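Local coordinates for putative uncharacterized protein tcp24 (Actinoplanes teichomyceticus, PDB 4Q38), which transfers long fatty acyl groups from acyl-CoA to the amino sugar of teicoplanin-type glycopeptide antibiotics, as an N-acyltransferase with a GNAT-like C-terminal domain, at residues P206-H211 and P240-R245; G102-K107 and L198-D203. All coordinates share one frame; numbering follows the deposited sequence.

In the fold
The two contacts lie close together, their centres about 10 Å apart, and each has one segment on one of two neighbouring antiparallel strands, 194-200 and 206-211, of the mixed sheet in the GNAT-like part of the chain. Contact 2 comes first along the chain and joins the loop 102-107 of the N-terminal domain, between helices 84-98 and 119-123, to the end of strand 194-200. Contact 1 follows and ties strand 206-211 to the loop between helix 221-238 and strand 246-251. They meet where His207 N lies 2.9 Å from Ala199 O, probably a hydrogen bond, and where the rings of His104 and His242 pack edge-to-face. The far end of strand 206-211 reaches the decanoyl-sugar pocket.

Contact 1 (P206-H211 and P240-R245); sequences PHLGLH and PEHGAR. With TEC (2-amino-6-O-decanoyl-2-deoxy-beta-D-glucopyranose), chain E.
Pro206 opens strand 206-211 by laying its CB over one face of the His242 imidazole, a CH-pi contact 3.6 Å from CB to the ring centroid and 15° off the ring normal. Its carbonyl turns to a water, which donates to Pro206 O and accepts from Arg245 N, bridging the strand to the far end of 240-245. His207 gives the direct bond: its O accepts from His242 NE2 at 2.9 Å, nearly straight. The carbonyl oxygen lies close to the imidazole plane, whereas NE2 sits above the plane of the carbonyl. CG of His242 stands anti to its backbone N (chi1 -165°), and chi2 of 64° turns the ring so that NE2 faces His207 O. On the same residue, His207 CA meets Ala244 CB at 3.5 Å, while the His207 side chain leaves on the other side toward Trp248.

The link is a beta-alpha-beta crossover: strand 206-211 runs through helix 221-238 into the parallel neighbouring strand 246-251, and the loop 240-245 brings the chain back to the sheet. Leu208 sits inside this crossover, its CG 3.8 Å from Ala244 CB and its CD2 brushing His242 CD2 at 4.1 Å, with Ala231 and Phe235 of the helix against it. Beyond Gly209, Leu210 and His211 turn to the decanoyl sugar: Leu210 CD2 lies 4.0 Å from CAP of its acyl chain, and His211 ND1 is 3.1 Å from its C6, near the imidazole plane, while His211 NE2 is hydrogen-bonded to Ser197 OG.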
loop_
_atom_site.group_PDB
_atom_site.type_symbol
_atom_site.label_atom_id
_atom_site.label_comp_id
_atom_site.label_asym_id
_atom_site.label_seq_id
_atom_site.Cartn_x
_atom_site.Cartn_y
_atom_site.Cartn_z
ATOM N N PRO A 206 -9.812 13.931 13.908
ATOM C CA PRO A 206 -8.522 13.383 13.473
ATOM C C PRO A 206 -8.195 12.099 14.221
ATOM O O PRO A 206 -8.463 11.992 15.423
ATOM C CB PRO A 206 -7.524 14.485 13.855
ATOM C CG PRO A 206 -8.189 15.252 14.956
ATOM C CD PRO A 206 -9.654 15.246 14.566
ATOM N N HIS A 207 -7.662 11.116 13.503
ATOM C CA HIS A 207 -6.985 9.996 14.142
ATOM C C HIS A 207 -5.798 9.566 13.323
ATOM O O HIS A 207 -5.511 10.148 12.277
ATOM C CB HIS A 207 -7.942 8.834 14.423
ATOM C CG HIS A 207 -8.536 8.198 13.185
ATOM N ND1 HIS A 207 -9.770 8.496 12.741
ATOM C CD2 HIS A 207 -8.030 7.229 12.316
ATOM C CE1 HIS A 207 -10.041 7.774 11.628
ATOM N NE2 HIS A 207 -8.981 6.995 11.372
ATOM N N LEU A 208 -5.077 8.562 13.805
ATOM C CA LEU A 208 -4.048 7.934 12.983
ATOM C C LEU A 208 -4.472 6.530 12.589
ATOM O O LEU A 208 -4.869 5.727 13.436
ATOM C CB LEU A 208 -2.704 7.919 13.711
ATOM C CG LEU A 208 -2.120 9.282 14.129
ATOM C CD1 LEU A 208 -0.847 9.019 14.925
ATOM C CD2 LEU A 208 -1.804 10.188 12.944
ATOM N N GLY A 209 -4.405 6.234 11.294
ATOM C CA GLY A 209 -4.587 4.865 10.832
ATOM C C GLY A 209 -3.319 4.106 11.190
ATOM O O GLY A 209 -2.218 4.631 11.040
ATOM N N LEU A 210 -3.468 2.897 11.707
ATOM C CA LEU A 210 -2.301 2.078 12.059
ATOM C C LEU A 210 -2.242 0.944 11.046
ATOM O O LEU A 210 -3.265 0.363 10.728
ATOM C CB LEU A 210 -2.414 1.562 13.501
ATOM C CG LEU A 210 -1.272 0.728 14.110
ATOM C CD1 LEU A 210 -1.288 0.889 15.623
ATOM C CD2 LEU A 210 -1.364 -0.746 13.729
ATOM N N HIS A 211 -1.052 0.642 10.528
ATOM C CA HIS A 211 -0.908 -0.381 9.491
ATOM C C HIS A 211 0.327 -1.211 9.751
ATOM O O HIS A 211 1.280 -0.734 10.364
ATOM C CB HIS A 211 -0.825 0.258 8.101
ATOM C CG HIS A 211 -1.830 1.359 7.875
ATOM N ND1 HIS A 211 -3.062 1.127 7.385
ATOM C CD2 HIS A 211 -1.757 2.728 8.121
ATOM C CE1 HIS A 211 -3.742 2.288 7.304
ATOM N NE2 HIS A 211 -2.944 3.268 7.750
ATOM N N PRO A 240 1.436 19.382 13.298
ATOM C CA PRO A 240 0.837 19.804 14.568
ATOM C C PRO A 240 -0.639 20.151 14.408
ATOM O O PRO A 240 -1.388 20.074 15.377
ATOM C CB PRO A 240 1.634 21.063 14.951
ATOM C CG PRO A 240 2.221 21.544 13.677
ATOM C CD PRO A 240 2.473 20.325 12.842
ATOM N N GLU A 241 -1.052 20.485 13.190
ATOM C CA GLU A 241 -2.463 20.831 12.935
ATOM C C GLU A 241 -3.391 19.621 13.052
ATOM O O GLU A 241 -4.608 19.783 13.169
ATOM C CB GLU A 241 -2.620 21.490 11.556
ATOM C CG GLU A 241 -2.395 20.549 10.370
ATOM C CD GLU A 241 -0.921 20.317 10.047
ATOM O OE1 GLU A 241 -0.047 20.897 10.714
ATOM O OE2 GLU A 241 -0.636 19.546 9.116
ATOM N N HIS A 242 -2.833 18.407 13.006
ATOM C CA HIS A 242 -3.683 17.213 12.991
ATOM C C HIS A 242 -4.260 16.904 14.346
ATOM O O HIS A 242 -5.476 16.902 14.510
ATOM C CB HIS A 242 -2.969 16.003 12.381
ATOM C CG HIS A 242 -3.897 14.871 12.025
ATOM N ND1 HIS A 242 -4.852 14.991 11.083
ATOM C CD2 HIS A 242 -3.997 13.572 12.524
ATOM C CE1 HIS A 242 -5.526 13.831 10.973
ATOM N NE2 HIS A 242 -5.001 12.958 11.851
ATOM N N GLY A 243 -3.399 16.650 15.326
ATOM C CA GLY A 243 -3.821 16.488 16.726
ATOM C C GLY A 243 -4.562 15.208 17.099
ATOM O O GLY A 243 -5.398 15.223 17.990
ATOM N N ALA A 244 -4.245 14.092 16.451
ATOM C CA ALA A 244 -4.860 12.812 16.794
ATOM C C ALA A 244 -4.477 12.364 18.205
ATOM O O ALA A 244 -3.341 12.573 18.639
ATOM C CB ALA A 244 -4.447 11.738 15.789
ATOM N N ARG A 245 -5.410 11.715 18.896
ATOM C CA ARG A 245 -5.128 11.107 20.205
ATOM C C ARG A 245 -5.244 9.588 20.187
ATOM O O ARG A 245 -4.793 8.909 21.119
ATOM C CB ARG A 245 -6.080 11.680 21.276
ATOM C CG ARG A 245 -5.914 13.176 21.522
ATOM C CD ARG A 245 -4.513 13.516 22.013
ATOM N NE ARG A 245 -4.122 12.658 23.128
ATOM C CZ ARG A 245 -4.164 13.007 24.413
ATOM N NH1 ARG A 245 -4.562 14.225 24.775
ATOM N NH2 ARG A 245 -3.788 12.133 25.343
HETATM C CAV TEC E . -2.999 -7.046 16.812
HETATM C CAU TEC E . -2.018 -6.021 16.290
HETATM C CAT TEC E . -2.675 -4.716 15.923
HETATM C CAS TEC E . -3.951 -4.925 15.156
HETATM C CAR TEC E . -4.242 -3.707 14.330
HETATM C CAQ TEC E . -3.995 -4.065 12.910
HETATM C CAP TEC E . -4.266 -2.949 11.963
HETATM C CAO TEC E . -3.580 -3.315 10.691
HETATM C CAN TEC E . -4.248 -2.710 9.521
HETATM C CAM TEC E . -3.415 -2.847 8.274
HETATM O OAW TEC E . -2.296 -3.297 8.312
HETATM O O6 TEC E . -4.086 -2.549 7.147
HETATM C C6 TEC E . -3.544 -1.654 6.197
HETATM C C5 TEC E . -3.243 -2.348 4.846
HETATM O O5 TEC E . -3.755 -1.642 3.756
HETATM C C1 TEC E . -3.728 -2.698 2.757
HETATM O O1 TEC E . -4.633 -2.707 1.821
HETATM C C2 TEC E . -2.348 -2.708 2.160
HETATM N N2 TEC E . -2.305 -3.753 1.150
HETATM C C3 TEC E . -1.553 -3.144 3.299
HETATM O O3 TEC E . -0.356 -2.820 2.838
HETATM C C4 TEC E . -1.788 -2.402 4.588
HETATM O O4 TEC E . -1.284 -3.104 5.558
HETATM O O HOH W 1 -7.708 10.858 17.801
#

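Contact 2 (G102-K107 and L198-D203); sequences GDHRAK and LATGKD. With SO4 (sulfate ion), chain B.
His104 stands over the backbone of strand 194-200, one face of its ring toward Leu198 C and Ala199 N, and its side chain crosses those of Leu198 and Thr200 at about a right angle. Its CB comes down to 3.3 Å from Leu198 O. CG lies between the backbone N and the carbonyl carbon (chi1 59°), 3.6 Å from Leu198 O. Thr200 meets the ring at its edge, where its CG2 lies near the imidazole plane.

Arg105 brings its guanidinium across the same methyl, NH2 lying 3.9 Å from Thr200 CG2, which sits over one face of the group. Its chain runs extended from CG to NE and crosses Thr200 at about a right angle too. Asp103 OD1 accepts from Arg105 N at 3.1 Å, an Asx turn within the loop. Farther along, Lys107 N donates to O1 of a sulfate, probably from the crystallisation liquor, at 2.7 Å.

The contact thus joins a loop of the N-terminal domain to the end of a GNAT-like sheet strand. No hydrogen bond crosses between the two segments, so the join rests on van der Waals contact of flat polar groups with the Thr200 methyl, Leu198 CB and the strand backbone.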
loop_
_atom_site.group_PDB
_atom_site.type_symbol
_atom_site.label_atom_id
_atom_site.label_comp_id
_atom_site.label_asym_id
_atom_site.label_seq_id
_atom_site.Cartn_x
_atom_site.Cartn_y
_atom_site.Cartn_z
ATOM N N GLY A 102 0.048 15.732 0.660
ATOM C CA GLY A 102 -0.314 16.090 2.032
ATOM C C GLY A 102 -1.806 16.064 2.326
ATOM O O GLY A 102 -2.226 16.390 3.429
ATOM N N ASP A 103 -2.614 15.653 1.354
ATOM C CA ASP A 103 -4.066 15.683 1.521
ATOM C C ASP A 103 -4.657 14.284 1.744
ATOM O O ASP A 103 -4.844 13.523 0.800
ATOM C CB ASP A 103 -4.706 16.397 0.319
ATOM C CG ASP A 103 -6.209 16.659 0.499
ATOM O OD1 ASP A 103 -6.788 16.349 1.552
ATOM O OD2 ASP A 103 -6.813 17.182 -0.445
ATOM N N HIS A 104 -4.978 13.969 2.996
ATOM C CA HIS A 104 -5.524 12.655 3.355
ATOM C C HIS A 104 -7.013 12.587 3.183
ATOM O O HIS A 104 -7.614 11.518 3.311
ATOM C CB HIS A 104 -5.158 12.297 4.796
ATOM C CG HIS A 104 -5.658 13.298 5.814
ATOM N ND1 HIS A 104 -4.917 14.338 6.230
ATOM C CD2 HIS A 104 -6.874 13.393 6.477
ATOM C CE1 HIS A 104 -5.621 15.070 7.111
ATOM N NE2 HIS A 104 -6.819 14.487 7.263
ATOM N N ARG A 105 -7.635 13.724 2.903
ATOM C CA ARG A 105 -9.076 13.713 2.624
ATOM C C ARG A 105 -9.403 13.285 1.194
ATOM O O ARG A 105 -10.545 12.937 0.892
ATOM C CB ARG A 105 -9.684 15.068 2.957
ATOM C CG ARG A 105 -9.779 15.300 4.466
ATOM C CD ARG A 105 -10.305 16.692 4.781
ATOM N NE ARG A 105 -10.503 16.881 6.220
ATOM C CZ ARG A 105 -9.598 17.412 7.037
ATOM N NH1 ARG A 105 -8.418 17.800 6.571
ATOM N NH2 ARG A 105 -9.873 17.555 8.325
ATOM N N ALA A 106 -8.407 13.313 0.314
ATOM C CA ALA A 106 -8.597 12.848 -1.054
ATOM C C ALA A 106 -8.572 11.320 -1.103
ATOM O O ALA A 106 -7.765 10.688 -0.417
ATOM C CB ALA A 106 -7.525 13.440 -1.954
ATOM N N LYS A 107 -9.456 10.727 -1.902
ATOM C CA LYS A 107 -9.484 9.267 -2.096
ATOM C C LYS A 107 -8.177 8.782 -2.741
ATOM O O LYS A 107 -7.552 9.525 -3.505
ATOM C CB LYS A 107 -10.677 8.851 -2.966
ATOM C CG LYS A 107 -12.037 9.009 -2.306
ATOM C CD LYS A 107 -13.156 8.831 -3.323
ATOM C CE LYS A 107 -14.454 9.457 -2.826
ATOM N NZ LYS A 107 -15.517 9.393 -3.867
ATOM N N LEU A 198 -2.178 9.777 8.428
ATOM C CA LEU A 198 -3.079 10.875 8.776
ATOM C C LEU A 198 -4.470 10.471 8.315
ATOM O O LEU A 198 -4.662 10.078 7.173
ATOM C CB LEU A 198 -2.666 12.159 8.068
ATOM C CG LEU A 198 -1.303 12.767 8.401
ATOM C CD1 LEU A 198 -0.900 13.754 7.316
ATOM C CD2 LEU A 198 -1.366 13.460 9.749
ATOM N N ALA A 199 -5.432 10.528 9.224
ATOM C CA ALA A 199 -6.787 10.088 8.908
ATOM C C ALA A 199 -7.823 10.903 9.664
ATOM O O ALA A 199 -7.506 11.584 10.633
ATOM C CB ALA A 199 -6.946 8.606 9.229
ATOM N N THR A 200 -9.069 10.831 9.210
ATOM C CA THR A 200 -10.180 11.462 9.925
ATOM C C THR A 200 -11.377 10.529 9.947
ATOM O O THR A 200 -11.628 9.810 8.978
ATOM C CB THR A 200 -10.626 12.782 9.280
ATOM O OG1 THR A 200 -11.036 12.525 7.935
ATOM C CG2 THR A 200 -9.495 13.817 9.286
ATOM N N GLY A 201 -12.120 10.538 11.047
ATOM C CA GLY A 201 -13.343 9.750 11.107
ATOM C C GLY A 201 -14.413 10.382 10.224
ATOM O O GLY A 201 -14.194 11.433 9.620
ATOM N N LYS A 202 -15.574 9.740 10.158
ATOM C CA LYS A 202 -16.717 10.276 9.410
ATOM C C LYS A 202 -17.168 11.632 9.943
ATOM O O LYS A 202 -17.602 12.485 9.177
ATOM C CB LYS A 202 -17.881 9.281 9.433
ATOM C CG LYS A 202 -17.739 8.137 8.441
ATOM C CD LYS A 202 -18.765 7.054 8.728
ATOM C CE LYS A 202 -18.507 5.810 7.894
ATOM N NZ LYS A 202 -19.512 4.762 8.232
ATOM N N ASP A 203 -17.034 11.840 11.254
ATOM C CA ASP A 203 -17.388 13.116 11.867
ATOM C C ASP A 203 -16.248 14.138 11.787
ATOM O O ASP A 203 -16.300 15.179 12.441
ATOM C CB ASP A 203 -17.869 12.916 13.312
ATOM C CG ASP A 203 -16.721 12.651 14.303
ATOM O OD1 ASP A 203 -15.593 12.346 13.882
ATOM O OD2 ASP A 203 -16.951 12.771 15.517
HETATM S S SO4 B . -11.418 12.686 -4.338
HETATM O O1 SO4 B . -11.522 12.045 -3.013
HETATM O O2 SO4 B . -12.637 13.479 -4.612
HETATM O O3 SO4 B . -11.288 11.651 -5.391
HETATM O O4 SO4 B . -10.234 13.573 -4.320
#